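Local coordinates for protein glutamate receptor IIB (Drosophila melanogaster, PDB 4WXJ) that binds the transmitter glutamate through its bilobed ligand-binding domain, the part described here, and probably gates a postsynaptic cation channel of muscle in response, at residues A[133-136]-A[141-144]; A[152-157]-A[163-168]. All blocks are in the same frame, centred on the assembly; numbering follows the deposited sequence.

Contact 1: residues A[133-136]-A[141-144]; sequences DLVD and QFGT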
loop_
_atom_site.group_PDB
_atom_site.type_symbol
_atom_site.label_atom_id
_atom_site.label_comp_id
_atom_site.label_asym_id
_atom_site.label_seq_id
_atom_site.Cartn_x
_atom_site.Cartn_y
_atom_site.Cartn_z
ATOM N N ASP A 133 -16.243 15.791 -9.121
ATOM C CA ASP A 133 -16.652 16.921 -8.297
ATOM C C ASP A 133 -15.475 17.443 -7.479
ATOM O O ASP A 133 -15.302 18.652 -7.330
ATOM C CB ASP A 133 -17.806 16.522 -7.374
ATOM C CG ASP A 133 -19.054 16.112 -8.140
ATOM O OD1 ASP A 133 -19.191 16.503 -9.319
ATOM O OD2 ASP A 133 -19.899 15.399 -7.558
ATOM N N LEU A 134 -14.663 16.527 -6.957
ATOM C CA LEU A 134 -13.512 16.894 -6.136
ATOM C C LEU A 134 -12.496 17.723 -6.923
ATOM O O LEU A 134 -11.984 18.727 -6.425
ATOM C CB LEU A 134 -12.840 15.637 -5.573
ATOM C CG LEU A 134 -11.619 15.850 -4.674
ATOM C CD1 LEU A 134 -11.972 16.677 -3.445
ATOM C CD2 LEU A 134 -11.023 14.512 -4.264
ATOM N N VAL A 135 -12.211 17.306 -8.152
ATOM C CA VAL A 135 -11.217 17.992 -8.971
ATOM C C VAL A 135 -11.748 19.306 -9.539
ATOM O O VAL A 135 -10.973 20.205 -9.862
ATOM C CB VAL A 135 -10.734 17.105 -10.147
ATOM C CG1 VAL A 135 -10.120 15.818 -9.628
ATOM C CG2 VAL A 135 -11.875 16.795 -11.112
ATOM N N ASP A 136 -13.068 19.415 -9.658
ATOM C CA ASP A 136 -13.679 20.577 -10.297
ATOM C C ASP A 136 -13.887 21.736 -9.317
ATOM O O ASP A 136 -14.467 22.761 -9.671
ATOM C CB ASP A 136 -15.015 20.180 -10.935
ATOM C CG ASP A 136 -15.473 21.159 -12.001
ATOM O OD1 ASP A 136 -14.612 21.766 -12.675
ATOM O OD2 ASP A 136 -16.699 21.315 -12.171
ATOM N N GLN A 141 -8.961 20.782 -0.558
ATOM C CA GLN A 141 -7.727 20.297 -1.160
ATOM C C GLN A 141 -7.653 18.780 -1.024
ATOM O O GLN A 141 -8.409 18.184 -0.258
ATOM C CB GLN A 141 -6.508 20.955 -0.510
ATOM C CG GLN A 141 -6.434 22.461 -0.717
ATOM C CD GLN A 141 -5.141 23.059 -0.195
ATOM O OE1 GLN A 141 -4.520 22.520 0.724
ATOM N NE2 GLN A 141 -4.725 24.175 -0.785
ATOM N N PHE A 142 -6.748 18.157 -1.771
ATOM C CA PHE A 142 -6.601 16.707 -1.724
ATOM C C PHE A 142 -5.219 16.265 -2.187
ATOM O O PHE A 142 -4.536 16.991 -2.910
ATOM C CB PHE A 142 -7.679 16.034 -2.577
ATOM C CG PHE A 142 -7.781 16.583 -3.971
ATOM C CD1 PHE A 142 -8.609 17.658 -4.246
ATOM C CD2 PHE A 142 -7.056 16.021 -5.008
ATOM C CE1 PHE A 142 -8.706 18.165 -5.526
ATOM C CE2 PHE A 142 -7.150 16.525 -6.292
ATOM C CZ PHE A 142 -7.977 17.598 -6.550
ATOM N N GLY A 143 -4.811 15.072 -1.761
ATOM C CA GLY A 143 -3.509 14.547 -2.124
ATOM C C GLY A 143 -3.347 13.061 -1.871
ATOM O O GLY A 143 -4.296 12.374 -1.485
ATOM N N THR A 144 -2.128 12.576 -2.092
ATOM C CA THR A 144 -1.802 11.159 -1.965
ATOM C C THR A 144 -0.488 10.976 -1.217
ATOM O O THR A 144 0.153 11.946 -0.817
ATOM C CB THR A 144 -1.670 10.473 -3.347
ATOM O OG1 THR A 144 -0.520 10.987 -4.032
ATOM C CG2 THR A 144 -2.907 10.706 -4.195
#
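L134 lays its isobutyl group over one face of the F142 ring, and this pair makes most of the contact. The branch carbon CG of L134 sits 4.0 Å from the ring centroid and 29° off the normal, a CH-pi approach displaced toward the side of F142 CD1, which lies 3.5 Å from L134 CG. Both methyls follow: CD1 of L134 comes to 3.6 Å from CD1 of F142, while CD2 of L134 rests above the rim near F142 CG. Leucine suits this place because its forked end spreads over a flat surface, and chi1 of -179°, setting CG opposite the backbone N, sends that fork out to the ring. The packing slackens toward V135, whose CG1 stands 4.2 Å from F142 CZ, and it ends at the polar flanks: D136 and Q141 turn away, D136 exposed and Q141 partly so, with Q141 NE2 bonded to K173 O. Alanine in place of F142 would probably open a gap beneath L134 and leave its methyls without the flat surface they cover. The contact joins helix 131-135 to the outermost strand 141-143, which runs parallel to strand 195-200; F142 also touches L198 there, meets F172 edge-to-face, and packs on K168 and M169 of helix 160-171.

Contact 2: residues A[152-157]-A[163-168]; sequences VYFSES and RMAWNK
Chi1 of -180° carries the indole of W166 away from its own backbone N and out toward S155, while chi1 of -67° at F154, with CG opposite the carbonyl carbon, directs the phenyl ring to A165. The indole receives S155 over one face: S155 CB lies 3.6 Å from the centroid of the six-membered ring and 18° off its normal, nearest to CE2 of W166 at 3.4 Å. A small residue suits this position, since it lets the broad indole lie close against the helix backbone, with S155 CA also near the ring. The serine hydroxyl takes no part in that CH-pi contact; OG bonds back to S151 O, one turn earlier, so its polar end is satisfied while its methylene serves the aromatic face.

Deeper in, A165 CB reaches the phenyl ring obliquely, 3.7 Å from F154 CD1, and F154 CB lies 4.0 Å from W166 CE3. Alanine lets the two backbones approach here, where F154 and W166 have their CA atoms 5.6 Å apart. At the surface the chemistry changes: R163 runs extended from CG to NE past S157, with its CG 3.8 Å from S157 O and that oxygen over one face of the guanidinium. NH2 of R163 bonds to N158 OD1, and S157 OG to D159 N, both in the connection leading from helix 149-155 to helix 160-171.

The contact packs helix 149-155, whose first turn carries the ligand-binding A149 and T150, against helix 160-171. F154 lies one turn after T150, their side chains about 4 Å apart, and also touches L131 of helix 131-135 and F221 of strand 214-230.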
loop_
_atom_site.group_PDB
_atom_site.type_symbol
_atom_site.label_atom_id
_atom_site.label_comp_id
_atom_site.label_asym_id
_atom_site.label_seq_id
_atom_site.Cartn_x
_atom_site.Cartn_y
_atom_site.Cartn_z
ATOM N N VAL A 152 0.966 7.333 -8.891
ATOM C CA VAL A 152 1.219 6.802 -10.226
ATOM C C VAL A 152 -0.062 6.759 -11.047
ATOM O O VAL A 152 -0.039 7.002 -12.252
ATOM C CB VAL A 152 1.834 5.384 -10.168
ATOM C CG1 VAL A 152 1.969 4.790 -11.569
ATOM C CG2 VAL A 152 3.187 5.416 -9.473
ATOM N N TYR A 153 -1.179 6.444 -10.394
ATOM C CA TYR A 153 -2.458 6.336 -11.087
ATOM C C TYR A 153 -2.817 7.649 -11.776
ATOM O O TYR A 153 -3.337 7.653 -12.888
ATOM C CB TYR A 153 -3.573 5.937 -10.113
ATOM C CG TYR A 153 -4.957 5.992 -10.729
ATOM C CD1 TYR A 153 -5.730 7.144 -10.649
ATOM C CD2 TYR A 153 -5.486 4.895 -11.397
ATOM C CE1 TYR A 153 -6.991 7.202 -11.216
ATOM C CE2 TYR A 153 -6.748 4.944 -11.966
ATOM C CZ TYR A 153 -7.495 6.100 -11.873
ATOM O OH TYR A 153 -8.749 6.151 -12.437
ATOM N N PHE A 154 -2.533 8.761 -11.108
ATOM C CA PHE A 154 -2.865 10.077 -11.642
ATOM C C PHE A 154 -1.759 10.639 -12.532
ATOM O O PHE A 154 -2.037 11.199 -13.591
ATOM C CB PHE A 154 -3.157 11.048 -10.496
ATOM C CG PHE A 154 -4.409 10.718 -9.733
ATOM C CD1 PHE A 154 -5.652 11.057 -10.237
ATOM C CD2 PHE A 154 -4.341 10.065 -8.512
ATOM C CE1 PHE A 154 -6.805 10.752 -9.540
ATOM C CE2 PHE A 154 -5.491 9.758 -7.810
ATOM C CZ PHE A 154 -6.724 10.102 -8.324
ATOM N N SER A 155 -0.509 10.482 -12.113
ATOM C CA SER A 155 0.609 11.087 -12.834
ATOM C C SER A 155 0.843 10.440 -14.204
ATOM O O SER A 155 1.363 11.086 -15.114
ATOM C CB SER A 155 1.889 11.008 -11.995
ATOM O OG SER A 155 2.307 9.668 -11.808
ATOM N N GLU A 156 0.446 9.178 -14.353
ATOM C CA GLU A 156 0.674 8.439 -15.597
ATOM C C GLU A 156 -0.548 8.410 -16.517
ATOM O O GLU A 156 -0.448 8.002 -17.674
ATOM C CB GLU A 156 1.102 7.001 -15.285
ATOM C CG GLU A 156 2.450 6.889 -14.587
ATOM C CD GLU A 156 3.600 7.355 -15.462
ATOM O OE1 GLU A 156 3.646 6.961 -16.648
ATOM O OE2 GLU A 156 4.454 8.117 -14.964
ATOM N N SER A 157 -1.696 8.842 -16.009
ATOM C CA SER A 157 -2.939 8.766 -16.774
ATOM C C SER A 157 -3.003 9.799 -17.899
ATOM O O SER A 157 -2.485 10.907 -17.768
ATOM C CB SER A 157 -4.139 8.948 -15.845
ATOM O OG SER A 157 -5.358 8.820 -16.554
ATOM N N ARG A 163 -5.729 13.911 -15.214
ATOM C CA ARG A 163 -4.731 14.953 -15.447
ATOM C C ARG A 163 -5.024 16.187 -14.598
ATOM O O ARG A 163 -4.119 16.768 -14.000
ATOM C CB ARG A 163 -4.686 15.352 -16.924
ATOM C CG ARG A 163 -3.987 14.363 -17.834
ATOM C CD ARG A 163 -4.045 14.842 -19.276
ATOM N NE ARG A 163 -3.235 14.022 -20.173
ATOM C CZ ARG A 163 -1.931 14.188 -20.377
ATOM N NH1 ARG A 163 -1.265 15.143 -19.740
ATOM N NH2 ARG A 163 -1.289 13.389 -21.217
ATOM N N MET A 164 -6.294 16.584 -14.554
ATOM C CA MET A 164 -6.703 17.752 -13.778
ATOM C C MET A 164 -6.467 17.524 -12.288
ATOM O O MET A 164 -6.014 18.425 -11.582
ATOM C CB MET A 164 -8.176 18.086 -14.030
ATOM C CG MET A 164 -8.445 18.711 -15.391
ATOM S SD MET A 164 -9.940 19.724 -15.423
ATOM C CE MET A 164 -11.221 18.476 -15.349
ATOM N N ALA A 165 -6.782 16.322 -11.813
ATOM C CA ALA A 165 -6.513 15.953 -10.427
ATOM C C ALA A 165 -5.031 16.108 -10.115
ATOM O O ALA A 165 -4.656 16.695 -9.099
ATOM C CB ALA A 165 -6.954 14.526 -10.156
ATOM N N TRP A 166 -4.197 15.574 -11.001
ATOM C CA TRP A 166 -2.753 15.566 -10.799
ATOM C C TRP A 166 -2.196 16.982 -10.764
ATOM O O TRP A 166 -1.383 17.315 -9.902
ATOM C CB TRP A 166 -2.070 14.752 -11.903
ATOM C CG TRP A 166 -0.577 14.676 -11.775
ATOM C CD1 TRP A 166 0.345 15.097 -12.689
ATOM C CD2 TRP A 166 0.166 14.146 -10.670
ATOM N NE1 TRP A 166 1.615 14.860 -12.223
ATOM C CE2 TRP A 166 1.534 14.277 -10.987
ATOM C CE3 TRP A 166 -0.190 13.571 -9.448
ATOM C CZ2 TRP A 166 2.544 13.856 -10.123
ATOM C CZ3 TRP A 166 0.815 13.154 -8.591
ATOM C CH2 TRP A 166 2.165 13.299 -8.934
ATOM N N ASN A 167 -2.638 17.817 -11.698
ATOM C CA ASN A 167 -2.164 19.194 -11.762
ATOM C C ASN A 167 -2.629 20.018 -10.562
ATOM O O ASN A 167 -1.908 20.899 -10.094
ATOM C CB ASN A 167 -2.622 19.853 -13.064
ATOM C CG ASN A 167 -1.836 19.363 -14.268
ATOM O OD1 ASN A 167 -0.607 19.273 -14.228
ATOM N ND2 ASN A 167 -2.542 19.037 -15.344
ATOM N N LYS A 168 -3.826 19.732 -10.059
ATOM C CA LYS A 168 -4.314 20.409 -8.861
ATOM C C LYS A 168 -3.508 19.998 -7.631
ATOM O O LYS A 168 -3.135 20.844 -6.820
ATOM C CB LYS A 168 -5.797 20.118 -8.632
ATOM C CG LYS A 168 -6.725 20.920 -9.526
ATOM C CD LYS A 168 -7.954 21.395 -8.772
ATOM C CE LYS A 168 -8.796 22.327 -9.624
ATOM N NZ LYS A 168 -10.017 22.780 -8.907
#

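How the contacts relate
The touching residues of contact 1 are all buried and their side-chain contacts apolar, a helix laid against an edge strand, whereas contact 2 joins two helices and grades from the buried F154 and A165 to the exposed R163. Aromatic faces serve both, but leucine covers the phenyl ring in the first and a serine methylene the indole in the second, nearer the glutamate site. Their centres are 11 Å apart, and helix 160-171 links them: V135 CG1 meets A165 CB at 3.5 Å, while F142 touches the A165 carbonyl and the K168 chain. K168 NZ adds a weak hydrogen bond to V135 O. Along the chain the contacts follow in series, strand 141-143 leading into helix 149-155.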